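L-asparaginase 1 (Escherichia coli, PDB 6NXC) hydrolyses L-asparagine to L-aspartate and ammonium as a homotetramer that is activated allosterically by a second bound asparagine. Local coordinates at residues V287-Q292 against A312-G317; I232-I237 against I258-G263; A318-E323 against R351-P356. The protein carries 1 engineered substitution. All blocks are in the same frame, centred on the assembly; numbering follows the deposited sequence.

Interaction 1: V287-Q292 against A312-G317. With ASN (asparagine), chain O.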
loop_
_atom_site.group_PDB
_atom_site.type_symbol
_atom_site.label_atom_id
_atom_site.label_comp_id
_atom_site.label_asym_id
_atom_site.label_seq_id
_atom_site.Cartn_x
_atom_site.Cartn_y
_atom_site.Cartn_z
ATOM N N VAL B 287 -8.558 1.469 -34.397
ATOM C CA VAL B 287 -8.987 0.604 -33.273
ATOM C C VAL B 287 -7.782 0.378 -32.342
ATOM O O VAL B 287 -6.754 -0.175 -32.794
ATOM C CB VAL B 287 -9.602 -0.715 -33.756
ATOM C CG1 VAL B 287 -10.104 -1.547 -32.630
ATOM C CG2 VAL B 287 -10.676 -0.421 -34.734
ATOM N N VAL B 288 -7.896 0.825 -31.093
ATOM C CA VAL B 288 -6.828 0.763 -30.058
ATOM C C VAL B 288 -7.233 -0.220 -28.956
ATOM O O VAL B 288 -8.267 -0.046 -28.372
ATOM C CB VAL B 288 -6.503 2.162 -29.534
ATOM C CG1 VAL B 288 -5.284 2.114 -28.654
ATOM C CG2 VAL B 288 -6.215 3.080 -30.677
ATOM N N ASN B 289 -6.330 -1.136 -28.634
ATOM C CA ASN B 289 -6.526 -2.153 -27.592
ATOM C C ASN B 289 -5.864 -1.641 -26.296
ATOM O O ASN B 289 -4.653 -1.489 -26.293
ATOM C CB ASN B 289 -5.882 -3.474 -28.019
ATOM C CG ASN B 289 -6.317 -4.635 -27.130
ATOM O OD1 ASN B 289 -7.353 -4.537 -26.483
ATOM N ND2 ASN B 289 -5.660 -5.759 -27.313
ATOM N N LEU B 290 -6.647 -1.480 -25.220
ATOM C CA LEU B 290 -6.148 -1.152 -23.844
ATOM C C LEU B 290 -6.510 -2.266 -22.873
ATOM O O LEU B 290 -7.409 -3.030 -23.160
ATOM C CB LEU B 290 -6.806 0.122 -23.315
ATOM C CG LEU B 290 -6.683 1.328 -24.197
ATOM C CD1 LEU B 290 -7.356 2.524 -23.603
ATOM C CD2 LEU B 290 -5.264 1.658 -24.555
ATOM N N THR B 291 -5.864 -2.285 -21.714
ATOM C CA THR B 291 -6.336 -3.092 -20.616
ATOM C C THR B 291 -7.514 -2.381 -19.933
ATOM O O THR B 291 -7.400 -1.154 -19.540
ATOM C CB THR B 291 -5.259 -3.547 -19.659
ATOM O OG1 THR B 291 -5.894 -4.461 -18.780
ATOM C CG2 THR B 291 -4.604 -2.413 -18.939
ATOM N N GLN B 292 -8.501 -3.165 -19.556
ATOM C CA GLN B 292 -9.569 -2.792 -18.574
ATOM C C GLN B 292 -9.051 -2.754 -17.118
ATOM O O GLN B 292 -9.646 -2.095 -16.270
ATOM C CB GLN B 292 -10.874 -3.606 -18.827
ATOM C CG GLN B 292 -10.864 -5.018 -18.245
ATOM C CD GLN B 292 -12.122 -5.790 -18.588
ATOM O OE1 GLN B 292 -12.575 -6.589 -17.768
ATOM N NE2 GLN B 292 -12.655 -5.673 -19.816
ATOM N N ALA B 312 -6.238 -8.366 -37.302
ATOM C CA ALA B 312 -7.454 -7.599 -37.618
ATOM C C ALA B 312 -7.213 -6.091 -37.655
ATOM O O ALA B 312 -8.195 -5.378 -37.713
ATOM C CB ALA B 312 -8.571 -7.983 -36.684
ATOM N N GLY B 313 -5.963 -5.662 -37.578
ATOM C CA GLY B 313 -5.490 -4.276 -37.632
ATOM C C GLY B 313 -5.712 -3.490 -36.326
ATOM O O GLY B 313 -5.586 -2.289 -36.354
ATOM N N VAL B 314 -5.950 -4.155 -35.199
ATOM C CA VAL B 314 -6.032 -3.462 -33.875
ATOM C C VAL B 314 -4.615 -3.015 -33.506
ATOM O O VAL B 314 -3.720 -3.837 -33.642
ATOM C CB VAL B 314 -6.605 -4.424 -32.813
ATOM C CG1 VAL B 314 -6.627 -3.742 -31.459
ATOM C CG2 VAL B 314 -8.002 -4.915 -33.189
ATOM N N ILE B 315 -4.458 -1.820 -32.956
ATOM C CA ILE B 315 -3.185 -1.221 -32.495
ATOM C C ILE B 315 -3.095 -1.418 -30.960
ATOM O O ILE B 315 -4.044 -1.086 -30.290
ATOM C CB ILE B 315 -3.114 0.290 -32.846
ATOM C CG1 ILE B 315 -3.429 0.598 -34.313
ATOM C CG2 ILE B 315 -1.814 0.837 -32.372
ATOM C CD1 ILE B 315 -2.634 -0.188 -35.307
ATOM N N GLY B 316 -1.956 -1.864 -30.445
ATOM C CA GLY B 316 -1.743 -2.071 -29.007
ATOM C C GLY B 316 -1.538 -0.711 -28.327
ATOM O O GLY B 316 -0.729 0.097 -28.822
ATOM N N GLY B 317 -2.258 -0.407 -27.261
ATOM C CA GLY B 317 -2.049 0.835 -26.537
ATOM C C GLY B 317 -1.113 0.732 -25.336
ATOM O O GLY B 317 -1.118 1.691 -24.462
HETATM N N ASN O . -7.582 0.886 -17.492
HETATM C CA ASN O . -8.645 1.335 -16.491
HETATM C C ASN O . -9.959 1.571 -17.246
HETATM O O ASN O . -10.075 0.854 -18.328
HETATM C CB ASN O . -8.172 2.589 -15.739
HETATM C CG ASN O . -8.049 3.828 -16.616
HETATM O OD1 ASN O . -7.826 3.712 -17.806
HETATM N ND2 ASN O . -8.311 4.998 -16.082
HETATM O OXT ASN O . -10.850 2.446 -16.804
HETATM O O HOH W 1 -6.849 0.193 -36.414
#
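Val288 pairs with Ile315, and Asn289 with Gly316, as parallel bridge partners where strand 286-291 meets the short edge strand 315-316. Both belong to the four-stranded parallel sheet of the C-terminal domain, and helix 308-311 sits in the connection between them, making a beta-alpha-beta unit. Three backbone bonds join the strands: Ile315 N gives to Val287 O at 2.8 Å, Asn289 N gives to Ile315 O, and Gly317 N gives to Asn289 O. The last is the most bent of the three, its N-H angle being 154°, and its donor is tilted from the carbonyl plane just where the edge strand ends.

The side chain of Asn289 begins as packing and ends as polar anchorage. Its CB rests against Val314 CG1 at 3.5 Å and lies 3.8 Å from Ile315 O. With CG anti to the backbone N (chi1 -167°), the amide passes beyond Val314; there OD1 pairs with Ser261 OG and ND2 with Gly265 O. An amide suits this buried place because it can both accept and donate, tying three neighbouring parts of the domain together.

The Val287 and Val314 side chains cross obliquely, CG1 of the first 4.0 Å from CG2 of the second. Gly313, with its positive phi, is the C-prime residue of a Schellman motif that ends helix 308-311, and its carbonyl is linked through a water to Val287 N. Gly317 suits its site because it brings only backbone up to Leu290 and Val288. At the far end of strand 286-291, Thr291 O receives a hydrogen bond from the amino N of the bound asparagine. Just past strand 315-316, Leu290 CD2 lies 3.9 Å from Gly317 CA.

Interaction 2: I232-I237 against I258-G263. With ASN (asparagine), chain O.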
loop_
_atom_site.group_PDB
_atom_site.type_symbol
_atom_site.label_atom_id
_atom_site.label_comp_id
_atom_site.label_asym_id
_atom_site.label_seq_id
_atom_site.Cartn_x
_atom_site.Cartn_y
_atom_site.Cartn_z
ATOM N N ILE B 232 -15.722 8.944 -31.134
ATOM C CA ILE B 232 -14.885 7.798 -30.634
ATOM C C ILE B 232 -15.747 6.951 -29.722
ATOM O O ILE B 232 -16.378 7.538 -28.826
ATOM C CB ILE B 232 -13.672 8.330 -29.834
ATOM C CG1 ILE B 232 -12.867 9.298 -30.701
ATOM C CG2 ILE B 232 -12.816 7.178 -29.261
ATOM C CD1 ILE B 232 -11.756 10.067 -30.033
ATOM N N GLY B 233 -15.792 5.664 -29.977
ATOM C CA GLY B 233 -16.541 4.702 -29.157
ATOM C C GLY B 233 -15.637 3.972 -28.168
ATOM O O GLY B 233 -14.419 3.780 -28.468
ATOM N N VAL B 234 -16.163 3.755 -26.974
ATOM C CA VAL B 234 -15.383 3.118 -25.894
ATOM C C VAL B 234 -16.125 1.808 -25.574
ATOM O O VAL B 234 -17.185 1.852 -24.957
ATOM C CB VAL B 234 -15.259 4.038 -24.657
ATOM C CG1 VAL B 234 -14.536 3.303 -23.567
ATOM C CG2 VAL B 234 -14.497 5.344 -24.947
ATOM N N VAL B 235 -15.556 0.690 -26.036
ATOM C CA VAL B 235 -16.125 -0.660 -25.865
ATOM C C VAL B 235 -15.459 -1.422 -24.726
ATOM O O VAL B 235 -14.302 -1.492 -24.706
ATOM C CB VAL B 235 -15.907 -1.419 -27.160
ATOM C CG1 VAL B 235 -16.516 -2.790 -27.073
ATOM C CG2 VAL B 235 -16.439 -0.651 -28.347
ATOM N N THR B 236 -16.229 -1.822 -23.751
ATOM C CA THR B 236 -15.811 -2.662 -22.663
ATOM C C THR B 236 -16.003 -4.082 -23.153
ATOM O O THR B 236 -17.131 -4.453 -23.504
ATOM C CB THR B 236 -16.570 -2.359 -21.394
ATOM O OG1 THR B 236 -16.187 -1.008 -21.075
ATOM C CG2 THR B 236 -16.119 -3.338 -20.305
ATOM N N ILE B 237 -14.983 -4.883 -23.058
ATOM C CA ILE B 237 -15.128 -6.319 -23.373
ATOM C C ILE B 237 -15.578 -7.054 -22.133
ATOM O O ILE B 237 -15.065 -6.800 -21.022
ATOM C CB ILE B 237 -13.790 -6.903 -23.839
ATOM C CG1 ILE B 237 -13.189 -6.133 -25.016
ATOM C CG2 ILE B 237 -13.950 -8.377 -24.098
ATOM C CD1 ILE B 237 -14.058 -6.081 -26.246
ATOM N N ILE B 258 -11.944 2.437 -28.903
ATOM C CA ILE B 258 -11.082 2.005 -27.776
ATOM C C ILE B 258 -11.731 0.753 -27.243
ATOM O O ILE B 258 -12.948 0.777 -27.005
ATOM C CB ILE B 258 -10.985 3.098 -26.714
ATOM C CG1 ILE B 258 -10.334 4.362 -27.257
ATOM C CG2 ILE B 258 -10.252 2.567 -25.530
ATOM C CD1 ILE B 258 -10.326 5.479 -26.269
ATOM N N LEU B 259 -10.962 -0.347 -27.235
ATOM C CA LEU B 259 -11.384 -1.617 -26.654
ATOM C C LEU B 259 -10.747 -1.698 -25.259
ATOM O O LEU B 259 -9.525 -1.676 -25.133
ATOM C CB LEU B 259 -10.864 -2.818 -27.440
ATOM C CG LEU B 259 -11.184 -2.847 -28.914
ATOM C CD1 LEU B 259 -10.598 -4.095 -29.533
ATOM C CD2 LEU B 259 -12.654 -2.733 -29.201
ATOM N N ARG B 260 -11.581 -1.776 -24.258
ATOM C CA ARG B 260 -11.121 -2.119 -22.876
ATOM C C ARG B 260 -11.104 -3.600 -22.742
ATOM O O ARG B 260 -12.102 -4.151 -22.336
ATOM C CB ARG B 260 -11.985 -1.435 -21.840
ATOM C CG ARG B 260 -12.075 0.077 -21.922
ATOM C CD ARG B 260 -12.878 0.784 -20.835
ATOM N NE ARG B 260 -12.421 0.444 -19.524
ATOM C CZ ARG B 260 -13.025 -0.385 -18.654
ATOM N NH1 ARG B 260 -14.219 -0.928 -18.919
ATOM N NH2 ARG B 260 -12.420 -0.624 -17.500
ATOM N N SER B 261 -10.007 -4.240 -23.092
ATOM C CA SER B 261 -9.947 -5.723 -23.131
ATOM C C SER B 261 -9.485 -6.291 -21.810
ATOM O O SER B 261 -9.035 -5.557 -20.903
ATOM C CB SER B 261 -8.929 -6.167 -24.175
ATOM O OG SER B 261 -9.332 -5.701 -25.406
ATOM N N TYR B 262 -9.466 -7.602 -21.755
ATOM C CA TYR B 262 -9.027 -8.314 -20.533
ATOM C C TYR B 262 -7.506 -8.316 -20.434
ATOM O O TYR B 262 -6.760 -8.519 -21.440
ATOM C CB TYR B 262 -9.512 -9.763 -20.584
ATOM C CG TYR B 262 -10.996 -9.990 -20.781
ATOM C CD1 TYR B 262 -11.982 -9.404 -20.037
ATOM C CD2 TYR B 262 -11.369 -10.853 -21.822
ATOM C CE1 TYR B 262 -13.329 -9.704 -20.240
ATOM C CE2 TYR B 262 -12.696 -11.158 -22.044
ATOM C CZ TYR B 262 -13.685 -10.529 -21.284
ATOM O OH TYR B 262 -14.998 -10.878 -21.422
ATOM N N GLY B 263 -7.037 -8.300 -19.190
ATOM C CA GLY B 263 -5.632 -8.589 -18.880
ATOM C C GLY B 263 -4.666 -7.803 -19.743
ATOM O O GLY B 263 -4.818 -6.540 -19.891
HETATM N N ASN O . -7.582 0.886 -17.492
HETATM C CA ASN O . -8.645 1.335 -16.491
HETATM C C ASN O . -9.959 1.571 -17.246
HETATM O O ASN O . -10.075 0.854 -18.328
HETATM C CB ASN O . -8.172 2.589 -15.739
HETATM C CG ASN O . -8.049 3.828 -16.616
HETATM O OD1 ASN O . -7.826 3.712 -17.806
HETATM N ND2 ASN O . -8.311 4.998 -16.082
HETATM O OXT ASN O . -10.850 2.446 -16.804
#
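Arg260 sets off with CG anti to its own carbonyl carbon and bends at chi3 (55°), which swings its guanidinium alongside Thr236; the threonine, its OG1 likewise anti to the carbonyl carbon, points the same way. Arg260 NH1 therefore donates to Thr236 OG1 at 2.9 Å, with the oxygen almost exactly in the guanidinium plane. A different edge, formed by NE and NH2, faces the bound asparagine, whose carboxylate O takes two bonds, from NE at 2.7 Å and from NH2 at 2.9 Å. Threonine thus acts as a second-shell residue and probably helps to fix the rotation of the guanidinium. The positive charge is well matched to a carboxylate, and the aliphatic part of the arginine finds cover too, CD lying 4.1 Å from Val234 CG1.

The backbones behind these side chains form a regular parallel ladder. Ile258 N, Val235 N and Arg260 N bond in turn to Gly233 O, Ile258 O and Val235 O, all close to straight. Where the strands end, Ile237 N reaches Arg260 O at a longer 3.1 Å. Beta-branched Ile232, Val234, Val235 and Ile258, whose forked CB suits an extended strand, supply much of the packing, and Ile232 CG2 meets Ile258 CD1 at 4.2 Å. Past the ladder's end, Ile237 places CG2 over one face of the Tyr262 ring, a CH-pi contact 3.9 Å from the centroid, while CG1 lies along the backbone at Ser261.

The two strands, running 16° apart, belong to the beta-alpha-beta unit completed by helix 243-250. Strand 232-236 is the sheet's edge within this chain, and strand 286-291 flanks 256-261 on its other side. Helix 322-333 packs on Ile232 and Ile258, while Val234 packs on Tyr238 of the second subunit and Thr236 on Thr236 of that same subunit.

Interaction 3: A318-E323 against R351-P356. With ASN (asparagine), chain O.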
loop_
_atom_site.group_PDB
_atom_site.type_symbol
_atom_site.label_atom_id
_atom_site.label_comp_id
_atom_site.label_asym_id
_atom_site.label_seq_id
_atom_site.Cartn_x
_atom_site.Cartn_y
_atom_site.Cartn_z
ATOM N N ALA B 318 -0.238 -0.268 -25.275
ATOM C CA ALA B 318 0.802 -0.376 -24.245
ATOM C C ALA B 318 0.104 -0.212 -22.878
ATOM O O ALA B 318 -0.911 -0.949 -22.638
ATOM C CB ALA B 318 1.954 0.591 -24.537
ATOM N N ASP B 319 0.640 0.622 -21.998
ATOM C CA ASP B 319 0.104 0.799 -20.610
ATOM C C ASP B 319 -0.675 2.131 -20.538
ATOM O O ASP B 319 -0.797 2.624 -19.452
ATOM C CB ASP B 319 1.267 0.780 -19.632
ATOM C CG ASP B 319 2.398 1.772 -19.872
ATOM O OD1 ASP B 319 2.611 2.255 -21.048
ATOM O OD2 ASP B 319 3.210 1.935 -18.908
ATOM N N MET B 320 -1.211 2.680 -21.645
ATOM C CA MET B 320 -2.008 3.925 -21.544
ATOM C C MET B 320 -3.295 3.704 -20.770
ATOM O O MET B 320 -3.992 2.676 -20.948
ATOM C CB MET B 320 -2.346 4.504 -22.911
ATOM C CG MET B 320 -1.131 4.989 -23.587
ATOM S SD MET B 320 -1.547 5.981 -25.132
ATOM C CE MET B 320 -2.157 4.678 -26.181
ATOM N N THR B 321 -3.672 4.747 -20.060
ATOM C CA THR B 321 -5.014 4.857 -19.452
ATOM C C THR B 321 -6.024 5.172 -20.571
ATOM O O THR B 321 -5.724 5.610 -21.720
ATOM C CB THR B 321 -5.019 6.001 -18.433
ATOM O OG1 THR B 321 -4.716 7.175 -19.217
ATOM C CG2 THR B 321 -3.983 5.858 -17.324
ATOM N N VAL B 322 -7.293 4.933 -20.302
ATOM C CA VAL B 322 -8.371 5.331 -21.221
ATOM C C VAL B 322 -8.402 6.835 -21.380
ATOM O O VAL B 322 -8.540 7.348 -22.507
ATOM C CB VAL B 322 -9.723 4.864 -20.662
ATOM C CG1 VAL B 322 -10.892 5.445 -21.441
ATOM C CG2 VAL B 322 -9.775 3.363 -20.652
ATOM N N GLU B 323 -8.096 7.538 -20.276
ATOM C CA GLU B 323 -8.045 9.019 -20.298
ATOM C C GLU B 323 -6.992 9.460 -21.323
ATOM O O GLU B 323 -7.254 10.397 -22.085
ATOM C CB GLU B 323 -7.745 9.572 -18.882
ATOM C CG GLU B 323 -8.896 9.292 -17.953
ATOM C CD GLU B 323 -8.807 7.992 -17.149
ATOM O OE1 GLU B 323 -9.397 7.998 -16.016
ATOM O OE2 GLU B 323 -8.209 6.921 -17.621
ATOM N N ARG B 351 4.351 12.161 -25.136
ATOM C CA ARG B 351 4.253 13.125 -24.026
ATOM C C ARG B 351 4.469 12.465 -22.670
ATOM O O ARG B 351 4.226 13.141 -21.691
ATOM C CB ARG B 351 2.898 13.836 -24.015
ATOM C CG ARG B 351 2.633 14.674 -25.264
ATOM C CD ARG B 351 3.410 16.012 -25.278
ATOM N NE ARG B 351 2.771 16.858 -26.288
ATOM C CZ ARG B 351 3.007 16.802 -27.600
ATOM N NH1 ARG B 351 3.972 16.042 -28.083
ATOM N NH2 ARG B 351 2.273 17.504 -28.453
ATOM N N GLY B 352 5.006 11.244 -22.640
ATOM C CA GLY B 352 5.200 10.561 -21.353
ATOM C C GLY B 352 4.038 9.686 -20.933
ATOM O O GLY B 352 4.113 9.187 -19.827
ATOM N N GLU B 353 3.115 9.450 -21.833
ATOM C CA GLU B 353 1.852 8.724 -21.565
ATOM C C GLU B 353 2.012 7.231 -21.616
ATOM O O GLU B 353 1.141 6.507 -21.093
ATOM C CB GLU B 353 0.714 9.086 -22.517
ATOM C CG GLU B 353 0.862 8.586 -23.899
ATOM C CD GLU B 353 1.793 9.424 -24.777
ATOM O OE1 GLU B 353 1.832 9.054 -26.007
ATOM O OE2 GLU B 353 2.452 10.390 -24.280
ATOM N N LEU B 354 3.087 6.745 -22.177
ATOM C CA LEU B 354 3.244 5.302 -22.328
ATOM C C LEU B 354 4.733 4.923 -22.238
ATOM O O LEU B 354 5.624 5.804 -22.460
ATOM C CB LEU B 354 2.536 4.850 -23.599
ATOM C CG LEU B 354 3.153 4.914 -24.979
ATOM C CD1 LEU B 354 4.436 4.024 -25.179
ATOM C CD2 LEU B 354 2.154 4.333 -25.969
ATOM N N THR B 355 4.968 3.699 -21.825
ATOM C CA THR B 355 6.332 3.188 -21.567
ATOM C C THR B 355 6.769 2.383 -22.817
ATOM O O THR B 355 6.167 1.364 -23.168
ATOM C CB THR B 355 6.318 2.237 -20.355
ATOM O OG1 THR B 355 5.669 2.906 -19.245
ATOM C CG2 THR B 355 7.726 1.807 -20.038
ATOM N N PRO B 356 7.788 2.837 -23.548
ATOM C CA PRO B 356 8.186 2.109 -24.751
ATOM C C PRO B 356 8.765 0.716 -24.441
ATOM O O PRO B 356 9.290 0.597 -23.408
ATOM C CB PRO B 356 9.262 3.023 -25.349
ATOM C CG PRO B 356 8.995 4.397 -24.750
ATOM C CD PRO B 356 8.512 4.121 -23.345
HETATM N N ASN O . -7.582 0.886 -17.492
HETATM C CA ASN O . -8.645 1.335 -16.491
HETATM C C ASN O . -9.959 1.571 -17.246
HETATM O O ASN O . -10.075 0.854 -18.328
HETATM C CB ASN O . -8.172 2.589 -15.739
HETATM C CG ASN O . -8.049 3.828 -16.616
HETATM O OD1 ASN O . -7.826 3.712 -17.806
HETATM N ND2 ASN O . -8.311 4.998 -16.082
HETATM O OXT ASN O . -10.850 2.446 -16.804
HETATM O O HOH W 2 -1.233 6.753 -19.768
#
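Met320 and Leu354 bring the two backbones nearest, their CA atoms 5.5 Å apart, where the approach to helix 322-333 meets the irregular C-terminal tail. The polar core of the contact is Asp319, whose carboxylate takes hold of Thr355 twice. Its OD1 accepts Thr355 N at 2.9 Å and its OD2 accepts Thr355 OG1 at 2.7 Å, each through the syn lone pair. Asp319 CG stands between its backbone N and carbonyl carbon (chi1 55°), which carries the two oxygens over to the tail. Aspartate, with two acceptors on a short stem, suits a threonine that offers one backbone and one side-chain donor. Arg180 binds both residues, forming a salt bridge with Asp319 OD2 that would probably favour the ionised carboxylate.

Leu354 supplies the apolar part. Its CB packs on Met320 CG at 3.7 Å, and its CD2 touches Ala318 CB at 4.0 Å. Met320, flexible and unbranched, runs beside Glu353 so that SD approaches Glu353 CG at 3.8 Å. A water connects the backbones, taking a long bond of 3.2 Å from Thr321 N and donating to Glu353 O.

Thr321 is the N-cap of helix 322-333, with OG1 bonded to Ala324 N. At the helix start, Val322 N donates straight to OD1 of the bound asparagine (2.8 Å). Farther along the same helix, Lys328 makes a salt bridge with Glu353 OE1 and packs on Met320 and Leu354. Helix 114-124 lies against Glu323 and Glu353 through Tyr116, Ser119 and Phe123.

Overall arrangement
Interactions 1 and 2 share one parallel sheet, strands 256-261 and 286-291 being neighbours in it; their centres are about 8 Å apart, and Leu290 CD1 packs on Ile258 CG2 at 3.5 Å. Segment 318-323 of interaction 3 follows 312-317 directly in the chain; the centres of interactions 1 and 3 are about 12 Å apart, with Leu290 CD1 3.8 Å from Val322 CA. Interactions 2 and 3 are farther apart, about 15 Å between centres, yet Arg260 CD reaches Val322 CG2. All three converge on the allosteric asparagine: 287-292 receives its amino group, 258-263 its carboxylate and 318-323 its side-chain amide. Cys293 O adds another bond, and Ala182 of this pocket is an engineered residue.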